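Local coordinates for protein gamma-glutamyltranspeptidase (Streptomyces lincolnensis, PDB 6J3A) that is an LmbA-like homologue of gamma-glutamyltranspeptidases, probably an N-terminal-nucleophile (Ntn) hydrolase, whose own reaction may differ from gamma-glutamyl transfer, at residues D96-G100 with F547-G551. Numbering follows the deposited sequence.
Sequences DLVPG and FYPRG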
ATOM      1  N   ASP A  96       4.986 -31.014 -33.599  1.00 42.23           N
ATOM      2  CA  ASP A  96       5.416 -29.862 -34.402  1.00 44.74           C
ATOM      3  C   ASP A  96       5.851 -28.689 -33.529  1.00 41.91           C
ATOM      4  O   ASP A  96       6.770 -27.955 -33.881  1.00 38.92           O
ATOM      5  CB  ASP A  96       4.295 -29.440 -35.356  1.00 47.95           C
ATOM      6  CG  ASP A  96       4.214 -30.327 -36.586  1.00 51.82           C
ATOM      7  OD1 ASP A  96       4.749 -31.466 -36.577  1.00 53.04           O
ATOM      8  OD2 ASP A  96       3.607 -29.869 -37.575  1.00 58.13           O
ATOM      9  N   LEU A  97       5.171 -28.525 -32.400  1.00 40.21           N
ATOM     10  CA  LEU A  97       5.513 -27.538 -31.391  1.00 39.13           C
ATOM     11  C   LEU A  97       5.871 -28.268 -30.111  1.00 38.75           C
ATOM     12  O   LEU A  97       5.425 -29.397 -29.883  1.00 39.39           O
ATOM     13  CB  LEU A  97       4.316 -26.630 -31.127  1.00 37.73           C
ATOM     14  CG  LEU A  97       3.772 -25.881 -32.345  1.00 38.25           C
ATOM     15  CD1 LEU A  97       2.356 -25.381 -32.099  1.00 38.63           C
ATOM     16  CD2 LEU A  97       4.694 -24.725 -32.700  1.00 38.88           C
ATOM     17  N   VAL A  98       6.670 -27.620 -29.272  1.00 38.09           N
ATOM     18  CA  VAL A  98       6.901 -28.109 -27.921  1.00 37.76           C
ATOM     19  C   VAL A  98       5.586 -27.948 -27.153  1.00 37.75           C
ATOM     20  O   VAL A  98       4.946 -26.902 -27.244  1.00 41.73           O
ATOM     21  CB  VAL A  98       8.021 -27.337 -27.210  1.00 38.06           C
ATOM     22  CG1 VAL A  98       8.133 -27.755 -25.741  1.00 38.81           C
ATOM     23  CG2 VAL A  98       9.348 -27.559 -27.917  1.00 37.59           C
ATOM     24  N   PRO A  99       5.170 -28.983 -26.410  1.00 36.07           N
ATOM     25  CA  PRO A  99       3.910 -28.871 -25.672  1.00 35.28           C
ATOM     26  C   PRO A  99       3.888 -27.769 -24.603  1.00 34.35           C
ATOM     27  O   PRO A  99       4.917 -27.458 -24.004  1.00 33.87           O
ATOM     28  CB  PRO A  99       3.766 -30.245 -25.004  1.00 35.91           C
ATOM     29  CG  PRO A  99       4.623 -31.173 -25.789  1.00 36.22           C
ATOM     30  CD  PRO A  99       5.736 -30.345 -26.350  1.00 36.43           C
ATOM     31  N   GLY A 100       2.705 -27.205 -24.371  1.00 33.56           N
ATOM     32  CA  GLY A 100       2.498 -26.228 -23.313  1.00 32.67           C
ATOM     33  C   GLY A 100       2.624 -26.803 -21.913  1.00 32.13           C
ATOM     34  O   GLY A 100       2.880 -26.067 -20.960  1.00 31.12           O
ATOM     35  N   PHE A 547       4.192 -18.521 -26.163  1.00 30.91           N
ATOM     36  CA  PHE A 547       3.488 -19.629 -25.502  1.00 31.73           C
ATOM     37  C   PHE A 547       2.723 -20.515 -26.477  1.00 32.29           C
ATOM     38  O   PHE A 547       2.062 -20.000 -27.392  1.00 31.44           O
ATOM     39  CB  PHE A 547       2.495 -19.075 -24.470  1.00 31.45           C
ATOM     40  CG  PHE A 547       3.150 -18.295 -23.376  1.00 32.50           C
ATOM     41  CD1 PHE A 547       3.757 -18.956 -22.310  1.00 32.92           C
ATOM     42  CD2 PHE A 547       3.190 -16.904 -23.418  1.00 32.10           C
ATOM     43  CE1 PHE A 547       4.374 -18.240 -21.295  1.00 33.23           C
ATOM     44  CE2 PHE A 547       3.808 -16.185 -22.411  1.00 32.52           C
ATOM     45  CZ  PHE A 547       4.411 -16.851 -21.350  1.00 32.98           C
ATOM     46  N   TYR A 548       2.809 -21.834 -26.257  1.00 32.35           N
ATOM     47  CA  TYR A 548       2.043 -22.844 -26.996  1.00 33.16           C
ATOM     48  C   TYR A 548       0.576 -22.449 -26.951  1.00 33.81           C
ATOM     49  O   TYR A 548       0.101 -22.168 -25.853  1.00 33.97           O
ATOM     50  CB  TYR A 548       2.211 -24.201 -26.311  1.00 33.21           C
ATOM     51  CG  TYR A 548       1.354 -25.297 -26.889  1.00 33.22           C
ATOM     52  CD1 TYR A 548       1.807 -26.057 -27.960  1.00 33.11           C
ATOM     53  CD2 TYR A 548       0.084 -25.575 -26.374  1.00 32.88           C
ATOM     54  CE1 TYR A 548       1.023 -27.054 -28.515  1.00 33.38           C
ATOM     55  CE2 TYR A 548      -0.707 -26.579 -26.921  1.00 33.15           C
ATOM     56  CZ  TYR A 548      -0.226 -27.320 -27.992  1.00 33.37           C
ATOM     57  OH  TYR A 548      -0.966 -28.333 -28.559  1.00 33.09           O
ATOM     58  N   PRO A 549      -0.163 -22.421 -28.072  1.00 34.73           N
ATOM     59  CA  PRO A 549       0.217 -22.889 -29.421  1.00 35.90           C
ATOM     60  C   PRO A 549       0.855 -21.865 -30.405  1.00 36.49           C
ATOM     61  O   PRO A 549       0.825 -22.093 -31.627  1.00 39.82           O
ATOM     62  CB  PRO A 549      -1.144 -23.340 -29.984  1.00 35.69           C
ATOM     63  CG  PRO A 549      -2.094 -22.337 -29.418  1.00 35.01           C
ATOM     64  CD  PRO A 549      -1.568 -21.973 -28.046  1.00 34.58           C
ATOM     65  N   ARG A 550       1.410 -20.767 -29.894  1.00 34.89           N
ATOM     66  CA  ARG A 550       2.286 -19.855 -30.671  1.00 35.88           C
ATOM     67  C   ARG A 550       1.640 -19.141 -31.869  1.00 37.52           C
ATOM     68  O   ARG A 550       2.301 -18.930 -32.898  1.00 42.92           O
ATOM     69  CB  ARG A 550       3.552 -20.566 -31.200  1.00 35.04           C
ATOM     70  CG  ARG A 550       4.277 -21.508 -30.261  1.00 36.29           C
ATOM     71  CD  ARG A 550       4.994 -20.767 -29.158  1.00 36.75           C
ATOM     72  NE  ARG A 550       6.127 -19.957 -29.605  1.00 36.40           N
ATOM     73  CZ  ARG A 550       7.396 -20.357 -29.668  1.00 36.00           C
ATOM     74  NH1 ARG A 550       7.759 -21.599 -29.359  1.00 35.18           N
ATOM     75  NH2 ARG A 550       8.322 -19.490 -30.053  1.00 37.48           N
ATOM     76  N   GLY A 551       0.380 -18.751 -31.770  1.00 37.27           N
ATOM     77  CA  GLY A 551      -0.191 -17.936 -32.838  1.00 39.20           C
ATOM     78  C   GLY A 551       0.278 -16.475 -32.834  1.00 39.99           C
ATOM     79  O   GLY A 551       0.990 -16.023 -31.931  1.00 39.34           O
TER
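Tyr548 lays one face of its phenol ring against the backbone of Pro99 and Gly100, and on this face the ring packs on main chain and not on a side chain. Gly100 N sits over the CG end of the ring, 3.4 Å from Tyr548 CG, and Pro99 CA stands over the same face, higher and toward CD1. With no side chain on Gly100, main chain and ring can come this close. Val98 O approaches obliquely, 3.3 Å from Tyr548 CD1. Over the opposite face stands Pro549 CB, 4.3 Å above the ring plane. The cis peptide between Tyr548 and Pro549 brings this about, within a type VI turn closed by Arg550 N donating to Phe547 O at 2.7 Å. Holding CG anti to the backbone N (chi1 174°), Tyr548 projects the ring between the proline and the other loop.

Leu97 meets that ring differently, its CB lying at the edge, 4.1 Å from Tyr548 CD1. One of its methyls, CD1, is 3.7 Å from Pro549 O, and the other, CD2, touches Arg550 CG at 4.1 Å. Only the aliphatic base of the arginine is used here. Bent at chi2 and chi3, its chain carries the guanidinium to Thr463 O and against Trp464, while NE bonds to Gly545 O.

No hydrogen bond links the two loops. The Gly100 N-H is already taken by Thr236 OG1, and Thr236 also touches Pro99 and Tyr548. The direct contact therefore rests on van der Waals packing, while the Arg550 guanidinium and Gly100 N-H find their hydrogen bonds outside the two segments.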